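Local coordinates for motility protein B (Helicobacter pylori, PDB 3S02) that probably forms, with MotA, the stator of the flagellar motor and, through this periplasmic OmpA-like domain, may fasten the torque-generating machinery to the cell wall, at residues Y38-A43 against I90-N95; R58-D63 against S102-T107. One frame throughout, in Å; residues are numbered along the deposited sequence.

Contact 1: residues Y38-A43 against I90-N95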
ATOM      1  N   TYR B  38     -20.939   0.497  -9.650  1.00 17.99           N
ATOM      2  CA  TYR B  38     -19.982  -0.607  -9.603  1.00 16.89           C
ATOM      3  C   TYR B  38     -19.225  -0.598  -8.307  1.00 15.62           C
ATOM      4  O   TYR B  38     -18.933  -1.648  -7.762  1.00 14.40           O
ATOM      5  CB  TYR B  38     -19.000  -0.580 -10.784  1.00 16.73           C
ATOM      6  CG  TYR B  38     -18.213  -1.868 -10.909  1.00 17.11           C
ATOM      7  CD1 TYR B  38     -18.698  -2.918 -11.679  1.00 16.70           C
ATOM      8  CD2 TYR B  38     -16.990  -2.047 -10.244  1.00 16.59           C
ATOM      9  CE1 TYR B  38     -17.996  -4.094 -11.804  1.00 16.41           C
ATOM     10  CE2 TYR B  38     -16.290  -3.239 -10.344  1.00 15.36           C
ATOM     11  CZ  TYR B  38     -16.803  -4.263 -11.134  1.00 18.14           C
ATOM     12  OH  TYR B  38     -16.130  -5.479 -11.283  1.00 19.73           O
ATOM     13  N   ILE B  39     -18.910   0.596  -7.811  1.00 15.21           N
ATOM     14  CA  ILE B  39     -18.186   0.696  -6.545  1.00 14.89           C
ATOM     15  C   ILE B  39     -19.106   0.393  -5.368  1.00 15.33           C
ATOM     16  O   ILE B  39     -18.681  -0.277  -4.410  1.00 14.95           O
ATOM     17  CB  ILE B  39     -17.450   2.039  -6.378  1.00 15.07           C
ATOM     18  CG1 ILE B  39     -16.551   2.300  -7.590  1.00 15.14           C
ATOM     19  CG2 ILE B  39     -16.577   2.019  -5.141  1.00 13.97           C
ATOM     20  CD1 ILE B  39     -15.890   3.641  -7.528  1.00 16.65           C
ATOM     21  N   GLU B  40     -20.366   0.831  -5.455  1.00 15.61           N
ATOM     22  CA  GLU B  40     -21.367   0.484  -4.427  1.00 17.18           C
ATOM     23  C   GLU B  40     -21.516  -1.053  -4.287  1.00 18.47           C
ATOM     24  O   GLU B  40     -21.474  -1.597  -3.180  1.00 18.57           O
ATOM     25  CB  GLU B  40     -22.723   1.156  -4.723  1.00 17.40           C
ATOM     26  CG  GLU B  40     -23.787   1.052  -3.595  1.00 16.84           C
ATOM     27  CD  GLU B  40     -24.543  -0.282  -3.585  1.00 16.20           C
ATOM     28  OE1 GLU B  40     -24.589  -0.993  -4.607  1.00 17.87           O
ATOM     29  OE2 GLU B  40     -25.094  -0.641  -2.552  1.00 15.47           O
ATOM     30  N   ARG B  41     -21.661  -1.730  -5.424  1.00 19.83           N
ATOM     31  CA  ARG B  41     -21.656  -3.181  -5.493  1.00 21.55           C
ATOM     32  C   ARG B  41     -20.526  -3.770  -4.655  1.00 22.32           C
ATOM     33  O   ARG B  41     -20.794  -4.516  -3.714  1.00 24.06           O
ATOM     34  CB  ARG B  41     -21.560  -3.627  -6.958  1.00 22.09           C
ATOM     35  CG  ARG B  41     -21.729  -5.103  -7.200  1.00 21.94           C
ATOM     36  CD  ARG B  41     -20.730  -6.026  -6.387  1.00 19.67           C
ATOM     37  NE  ARG B  41     -20.968  -7.404  -6.798  1.00 16.20           N
ATOM     38  CZ  ARG B  41     -20.911  -7.776  -8.070  1.00 15.22           C
ATOM     39  NH1 ARG B  41     -21.194  -9.019  -8.425  1.00 13.09           N
ATOM     40  NH2 ARG B  41     -20.570  -6.867  -8.985  1.00 13.64           N
ATOM     41  N   ILE B  42     -19.276  -3.416  -4.941  1.00 22.59           N
ATOM     42  CA  ILE B  42     -18.162  -3.928  -4.125  1.00 22.75           C
ATOM     43  C   ILE B  42     -18.328  -3.594  -2.648  1.00 23.49           C
ATOM     44  O   ILE B  42     -18.110  -4.453  -1.781  1.00 23.41           O
ATOM     45  CB  ILE B  42     -16.779  -3.405  -4.582  1.00 22.25           C
ATOM     46  CG1 ILE B  42     -16.454  -3.920  -5.982  1.00 20.71           C
ATOM     47  CG2 ILE B  42     -15.679  -3.806  -3.554  1.00 21.40           C
ATOM     48  CD1 ILE B  42     -15.553  -3.023  -6.725  1.00 16.56           C
ATOM     49  N   ALA B  43     -18.679  -2.338  -2.371  1.00 24.26           N
ATOM     50  CA  ALA B  43     -18.870  -1.871  -0.992  1.00 24.82           C
ATOM     51  C   ALA B  43     -19.855  -2.790  -0.298  1.00 25.55           C
ATOM     52  O   ALA B  43     -19.581  -3.314   0.776  1.00 25.65           O
ATOM     53  CB  ALA B  43     -19.371  -0.439  -0.977  1.00 24.24           C
ATOM     54  N   ILE B  90     -15.725   4.238   1.271  1.00 19.62           N
ATOM     55  CA  ILE B  90     -16.154   4.769   2.555  1.00 20.56           C
ATOM     56  C   ILE B  90     -17.603   5.327   2.408  1.00 22.30           C
ATOM     57  O   ILE B  90     -18.516   4.956   3.145  1.00 22.66           O
ATOM     58  CB  ILE B  90     -15.105   5.800   3.095  1.00 20.53           C
ATOM     59  CG1 ILE B  90     -13.757   5.082   3.354  1.00 19.36           C
ATOM     60  CG2 ILE B  90     -15.626   6.572   4.315  1.00 17.96           C
ATOM     61  CD1 ILE B  90     -12.595   5.985   3.853  1.00 15.43           C
ATOM     62  N   GLN B  91     -17.821   6.153   1.401  1.00 23.29           N
ATOM     63  CA  GLN B  91     -19.151   6.630   1.116  1.00 25.31           C
ATOM     64  C   GLN B  91     -20.188   5.542   1.282  1.00 25.60           C
ATOM     65  O   GLN B  91     -21.253   5.782   1.837  1.00 26.77           O
ATOM     66  CB  GLN B  91     -19.228   7.076  -0.331  1.00 25.60           C
ATOM     67  CG  GLN B  91     -19.596   8.497  -0.551  1.00 30.42           C
ATOM     68  CD  GLN B  91     -19.927   8.745  -2.011  1.00 35.10           C
ATOM     69  OE1 GLN B  91     -21.017   8.375  -2.494  1.00 35.42           O
ATOM     70  NE2 GLN B  91     -18.975   9.360  -2.736  1.00 35.42           N
ATOM     71  N   TYR B  92     -19.909   4.358   0.745  1.00 24.86           N
ATOM     72  CA  TYR B  92     -20.925   3.328   0.682  1.00 24.62           C
ATOM     73  C   TYR B  92     -20.884   2.391   1.876  1.00 25.05           C
ATOM     74  O   TYR B  92     -21.412   1.294   1.821  1.00 25.32           O
ATOM     75  CB  TYR B  92     -20.886   2.575  -0.653  1.00 23.71           C
ATOM     76  CG  TYR B  92     -21.326   3.418  -1.830  1.00 23.34           C
ATOM     77  CD1 TYR B  92     -22.584   3.988  -1.867  1.00 21.49           C
ATOM     78  CD2 TYR B  92     -20.483   3.639  -2.910  1.00 24.20           C
ATOM     79  CE1 TYR B  92     -22.991   4.770  -2.923  1.00 21.71           C
ATOM     80  CE2 TYR B  92     -20.892   4.407  -3.989  1.00 22.16           C
ATOM     81  CZ  TYR B  92     -22.147   4.977  -3.978  1.00 23.52           C
ATOM     82  OH  TYR B  92     -22.567   5.764  -5.041  1.00 25.80           O
ATOM     83  N   GLY B  93     -20.267   2.825   2.963  1.00 25.48           N
ATOM     84  CA  GLY B  93     -20.366   2.069   4.206  1.00 26.45           C
ATOM     85  C   GLY B  93     -19.156   1.261   4.649  1.00 26.28           C
ATOM     86  O   GLY B  93     -19.103   0.817   5.808  1.00 27.46           O
ATOM     87  N   VAL B  94     -18.174   1.070   3.771  1.00 25.30           N
ATOM     88  CA  VAL B  94     -16.965   0.342   4.164  1.00 24.47           C
ATOM     89  C   VAL B  94     -16.253   1.091   5.291  1.00 25.25           C
ATOM     90  O   VAL B  94     -16.111   2.318   5.256  1.00 26.14           O
ATOM     91  CB  VAL B  94     -16.011   0.054   2.983  1.00 23.34           C
ATOM     92  CG1 VAL B  94     -14.798  -0.714   3.458  1.00 22.60           C
ATOM     93  CG2 VAL B  94     -16.709  -0.768   1.934  1.00 22.32           C
ATOM     94  N   ASN B  95     -15.837   0.342   6.302  1.00 25.31           N
ATOM     95  CA  ASN B  95     -15.206   0.899   7.469  1.00 25.90           C
ATOM     96  C   ASN B  95     -13.832   1.526   7.181  1.00 25.56           C
ATOM     97  O   ASN B  95     -12.923   0.847   6.710  1.00 26.06           O
ATOM     98  CB  ASN B  95     -15.137  -0.190   8.524  1.00 25.57           C
ATOM     99  CG  ASN B  95     -14.491   0.261   9.809  1.00 29.21           C
ATOM    100  OD1 ASN B  95     -13.949  -0.566  10.536  1.00 34.99           O
ATOM    101  ND2 ASN B  95     -14.543   1.553  10.111  1.00 31.38           N
TER
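Glu40 lays the aliphatic part of its side chain over one face of the Tyr92 ring, a CH-pi contact between helix 36-46 and the residues that end helix 74-91. CB stands almost squarely above the ring, 3.7 Å from its centroid and only 6° off the normal. With CG of Glu40 anti to its own backbone N (chi1 -171°), the chain runs on across the same face, and CG comes within 3.6 Å of Tyr92 CD1. A bend at chi2 then turns the carboxylate away, its plane nearly perpendicular to the ring, and the methylenes do the touching. The backbone joins in on the same side, since Glu40 CA lies 3.6 Å from Tyr92 CD2.

Most of the rest is aliphatic. Ala43 points at the other segment, and its CB meets Tyr92 CB at 3.4 Å. Val94 comes in beside it, CG2 resting 3.8 Å from Ala43 CA. Ile39 and Ala43 also touch Leu89 of helix 74-91, while Val94 reaches Ile46 and Leu99, so the patch is continuous with the interior.

The backbone of 90-95 turns here in a defined way. Gly93, with positive phi (105°), is the C-prime residue of a Schellman motif: its N bonds to Ile90 O at 2.8 Å, and Val94 N returns to Leu89 O. Tyr92 and Val94, one on each side of the glycine, both meet the same helix. Adhesion here thus rests on van der Waals and CH-pi contacts, and an acidic residue takes part through its methylenes while its charged end is directed elsewhere.

Contact 2: residues R58-D63 against S102-T107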
ATOM      1  N   ARG B  58      -5.166  -0.038  -4.805  1.00 12.31           N
ATOM      2  CA  ARG B  58      -3.808   0.285  -5.353  1.00 13.31           C
ATOM      3  C   ARG B  58      -3.916   0.743  -6.774  1.00 12.96           C
ATOM      4  O   ARG B  58      -4.725   0.210  -7.527  1.00 13.06           O
ATOM      5  CB  ARG B  58      -2.876  -0.930  -5.231  1.00 13.12           C
ATOM      6  CG  ARG B  58      -3.667  -2.178  -5.466  1.00 16.49           C
ATOM      7  CD  ARG B  58      -3.089  -3.444  -4.959  1.00 19.15           C
ATOM      8  NE  ARG B  58      -2.550  -3.415  -3.614  1.00 19.42           N
ATOM      9  CZ  ARG B  58      -1.677  -4.331  -3.212  1.00 19.21           C
ATOM     10  NH1 ARG B  58      -1.307  -5.298  -4.065  1.00 16.20           N
ATOM     11  NH2 ARG B  58      -1.169  -4.282  -1.996  1.00 17.57           N
ATOM     12  N   GLY B  59      -3.139   1.755  -7.129  1.00 13.08           N
ATOM     13  CA  GLY B  59      -3.208   2.326  -8.478  1.00 13.62           C
ATOM     14  C   GLY B  59      -1.951   2.067  -9.301  1.00 14.34           C
ATOM     15  O   GLY B  59      -0.825   2.114  -8.760  1.00 14.45           O
ATOM     16  N   PHE B  60      -2.137   1.765 -10.593  1.00 14.45           N
ATOM     17  CA  PHE B  60      -1.030   1.538 -11.525  1.00 15.01           C
ATOM     18  C   PHE B  60      -1.337   2.318 -12.790  1.00 16.12           C
ATOM     19  O   PHE B  60      -2.515   2.448 -13.155  1.00 17.07           O
ATOM     20  CB  PHE B  60      -0.889   0.065 -11.953  1.00 14.02           C
ATOM     21  CG  PHE B  60      -0.837  -0.918 -10.834  1.00 14.25           C
ATOM     22  CD1 PHE B  60       0.359  -1.543 -10.510  1.00 11.48           C
ATOM     23  CD2 PHE B  60      -2.011  -1.280 -10.128  1.00 14.15           C
ATOM     24  CE1 PHE B  60       0.409  -2.504  -9.475  1.00 13.01           C
ATOM     25  CE2 PHE B  60      -1.970  -2.237  -9.082  1.00 13.72           C
ATOM     26  CZ  PHE B  60      -0.754  -2.846  -8.748  1.00 12.69           C
ATOM     27  N   THR B  61      -0.291   2.762 -13.493  1.00 16.09           N
ATOM     28  CA  THR B  61      -0.444   3.499 -14.726  1.00 16.60           C
ATOM     29  C   THR B  61       0.552   2.979 -15.773  1.00 17.77           C
ATOM     30  O   THR B  61       1.577   2.361 -15.421  1.00 17.22           O
ATOM     31  CB  THR B  61      -0.121   5.003 -14.532  1.00 16.63           C
ATOM     32  OG1 THR B  61       1.289   5.132 -14.299  1.00 18.22           O
ATOM     33  CG2 THR B  61      -0.879   5.603 -13.361  1.00 14.86           C
ATOM     34  N   ASP B  62       0.278   3.271 -17.048  1.00 17.77           N
ATOM     35  CA  ASP B  62       1.293   3.136 -18.071  1.00 19.24           C
ATOM     36  C   ASP B  62       2.381   4.171 -17.852  1.00 20.51           C
ATOM     37  O   ASP B  62       2.390   4.887 -16.826  1.00 19.56           O
ATOM     38  CB  ASP B  62       0.687   3.322 -19.470  1.00 19.65           C
ATOM     39  CG  ASP B  62       0.089   4.699 -19.679  1.00 19.92           C
ATOM     40  OD1 ASP B  62       0.605   5.695 -19.144  1.00 21.89           O
ATOM     41  OD2 ASP B  62      -0.921   4.799 -20.378  1.00 22.41           O
ATOM     42  N   ASP B  63       3.264   4.294 -18.842  1.00 22.30           N
ATOM     43  CA  ASP B  63       4.393   5.214 -18.743  1.00 24.70           C
ATOM     44  C   ASP B  63       4.301   6.320 -19.783  1.00 25.98           C
ATOM     45  O   ASP B  63       5.294   6.929 -20.149  1.00 26.93           O
ATOM     46  CB  ASP B  63       5.724   4.453 -18.822  1.00 24.80           C
ATOM     47  CG  ASP B  63       6.108   4.069 -20.237  1.00 27.07           C
ATOM     48  OD1 ASP B  63       5.247   4.105 -21.167  1.00 27.93           O
ATOM     49  OD2 ASP B  63       7.308   3.743 -20.418  1.00 29.34           O
ATOM     50  N   SER B 102      -2.651   2.702  -2.116  1.00 13.77           N
ATOM     51  CA  SER B 102      -1.266   2.532  -2.538  1.00 13.72           C
ATOM     52  C   SER B 102      -1.041   3.000  -3.956  1.00 13.51           C
ATOM     53  O   SER B 102      -1.965   3.016  -4.759  1.00 13.69           O
ATOM     54  CB  SER B 102      -0.861   1.065  -2.490  1.00 12.71           C
ATOM     55  OG  SER B 102      -1.055   0.524  -1.213  1.00 13.13           O
ATOM     56  N   SER B 103       0.212   3.304  -4.273  1.00 13.60           N
ATOM     57  CA  SER B 103       0.583   3.702  -5.622  1.00 14.33           C
ATOM     58  C   SER B 103       1.817   2.968  -6.074  1.00 14.26           C
ATOM     59  O   SER B 103       2.792   2.862  -5.318  1.00 14.76           O
ATOM     60  CB  SER B 103       0.841   5.208  -5.670  1.00 14.94           C
ATOM     61  OG  SER B 103       1.443   5.563  -6.891  1.00 16.07           O
ATOM     62  N   TYR B 104       1.767   2.433  -7.295  1.00 14.70           N
ATOM     63  CA  TYR B 104       2.969   1.836  -7.948  1.00 14.54           C
ATOM     64  C   TYR B 104       3.478   2.695  -9.061  1.00 14.58           C
ATOM     65  O   TYR B 104       4.460   2.349  -9.697  1.00 14.42           O
ATOM     66  CB  TYR B 104       2.696   0.447  -8.530  1.00 14.29           C
ATOM     67  CG  TYR B 104       2.345  -0.577  -7.479  1.00 13.54           C
ATOM     68  CD1 TYR B 104       3.220  -1.626  -7.178  1.00 10.99           C
ATOM     69  CD2 TYR B 104       1.126  -0.499  -6.775  1.00 12.87           C
ATOM     70  CE1 TYR B 104       2.908  -2.566  -6.220  1.00  9.77           C
ATOM     71  CE2 TYR B 104       0.816  -1.445  -5.789  1.00 13.28           C
ATOM     72  CZ  TYR B 104       1.711  -2.460  -5.529  1.00 11.51           C
ATOM     73  OH  TYR B 104       1.374  -3.374  -4.585  1.00 15.69           O
ATOM     74  N   GLY B 105       2.805   3.817  -9.286  1.00 15.08           N
ATOM     75  CA  GLY B 105       3.043   4.619 -10.462  1.00 16.10           C
ATOM     76  C   GLY B 105       3.071   3.746 -11.700  1.00 17.08           C
ATOM     77  O   GLY B 105       2.125   2.990 -11.973  1.00 16.93           O
ATOM     78  N   SER B 106       4.166   3.848 -12.436  1.00 18.19           N
ATOM     79  CA  SER B 106       4.311   3.201 -13.724  1.00 19.64           C
ATOM     80  C   SER B 106       5.194   1.985 -13.607  1.00 20.46           C
ATOM     81  O   SER B 106       5.529   1.359 -14.621  1.00 20.88           O
ATOM     82  CB  SER B 106       4.916   4.170 -14.742  1.00 20.12           C
ATOM     83  OG  SER B 106       6.290   4.436 -14.468  1.00 20.38           O
ATOM     84  N   THR B 107       5.590   1.670 -12.374  1.00 21.40           N
ATOM     85  CA  THR B 107       6.429   0.517 -12.085  1.00 22.94           C
ATOM     86  C   THR B 107       5.528  -0.685 -12.096  1.00 24.38           C
ATOM     87  O   THR B 107       4.306  -0.553 -12.048  1.00 24.42           O
ATOM     88  CB  THR B 107       7.095   0.611 -10.710  1.00 22.79           C
ATOM     89  OG1 THR B 107       6.118   0.317  -9.714  1.00 22.49           O
ATOM     90  CG2 THR B 107       7.700   2.022 -10.468  1.00 21.93           C
TER
HETATM   91  O   HOH W   1       3.583   0.959 -16.676  1.00 10.71           O
HETATM   92  O   HOH W   2       1.896  -0.538 -13.898  1.00 39.61           O
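Arg58 and Gly59 pair in parallel with Ser102 and Ser103, and three backbone bonds tie the two segments, the first strand giving way to loop at Thr61: Gly59 N to Ser102 O (2.9 Å), Tyr104 N to Gly59 O (3.0 Å, nearly straight at 171°), and Thr61 N to Gly105 O (2.9 Å), whose donor sits above the carbonyl plane.

Phe60 and Tyr104 form an offset stack, their side chains running alongside each other in the same direction, with planes 17° apart and centroids separated by 4.4 Å. Phe60 CE1 lies over the Tyr104 face toward its rim, 3.4 Å from Tyr104 CG. Arg58 CB reaches the edge of the same ring, while the tyrosine OH stands over one face of the guanidinium, too poorly angled for a hydrogen bond.

Past the rings, Gly105, at a positive phi that suits glycine, is the second residue of a type II' turn from Tyr104 to Thr107. Tyr104 O is gripped twice by Thr107, through N and through OG1, the latter at 2.6 Å on a lone pair. One water donates to both Thr61 O and Ser106 O, bridging the segments.

The pair belongs to a beta-alpha-beta unit: helix 74-91 crosses over between the strands, and Thr61 and Ser103 pack on its Ala78. On the far side of strand 54-60 lies strand 124-130, whose Arg124 makes a cation-pi contact with Phe60, while Ser102 and Ser103 pair antiparallel with a strand of the second subunit, extending the sheet across the dimer.

In the fold
Helix 74-91 connects the two contacts, which lie on opposite sides of the chain's centre, about 11 Å apart at their nearest atoms. Contact 1 involves its C-terminal end, met by helix 36-46; contact 2 joins the strands that precede and follow it. Both are largely buried, but contact 2 is nearer the centre and buries about twice the surface. Their chemistry follows their place: in contact 1 a helix meets the end of another through apolar and CH-pi contacts, whereas neighbouring strands in contact 2 share backbone bonds, a bridging water and stacked rings. Ile90, which faces away from contact 1, packs on Tyr75 of the second subunit; contact 2 is joined to that subunit by the continued sheet.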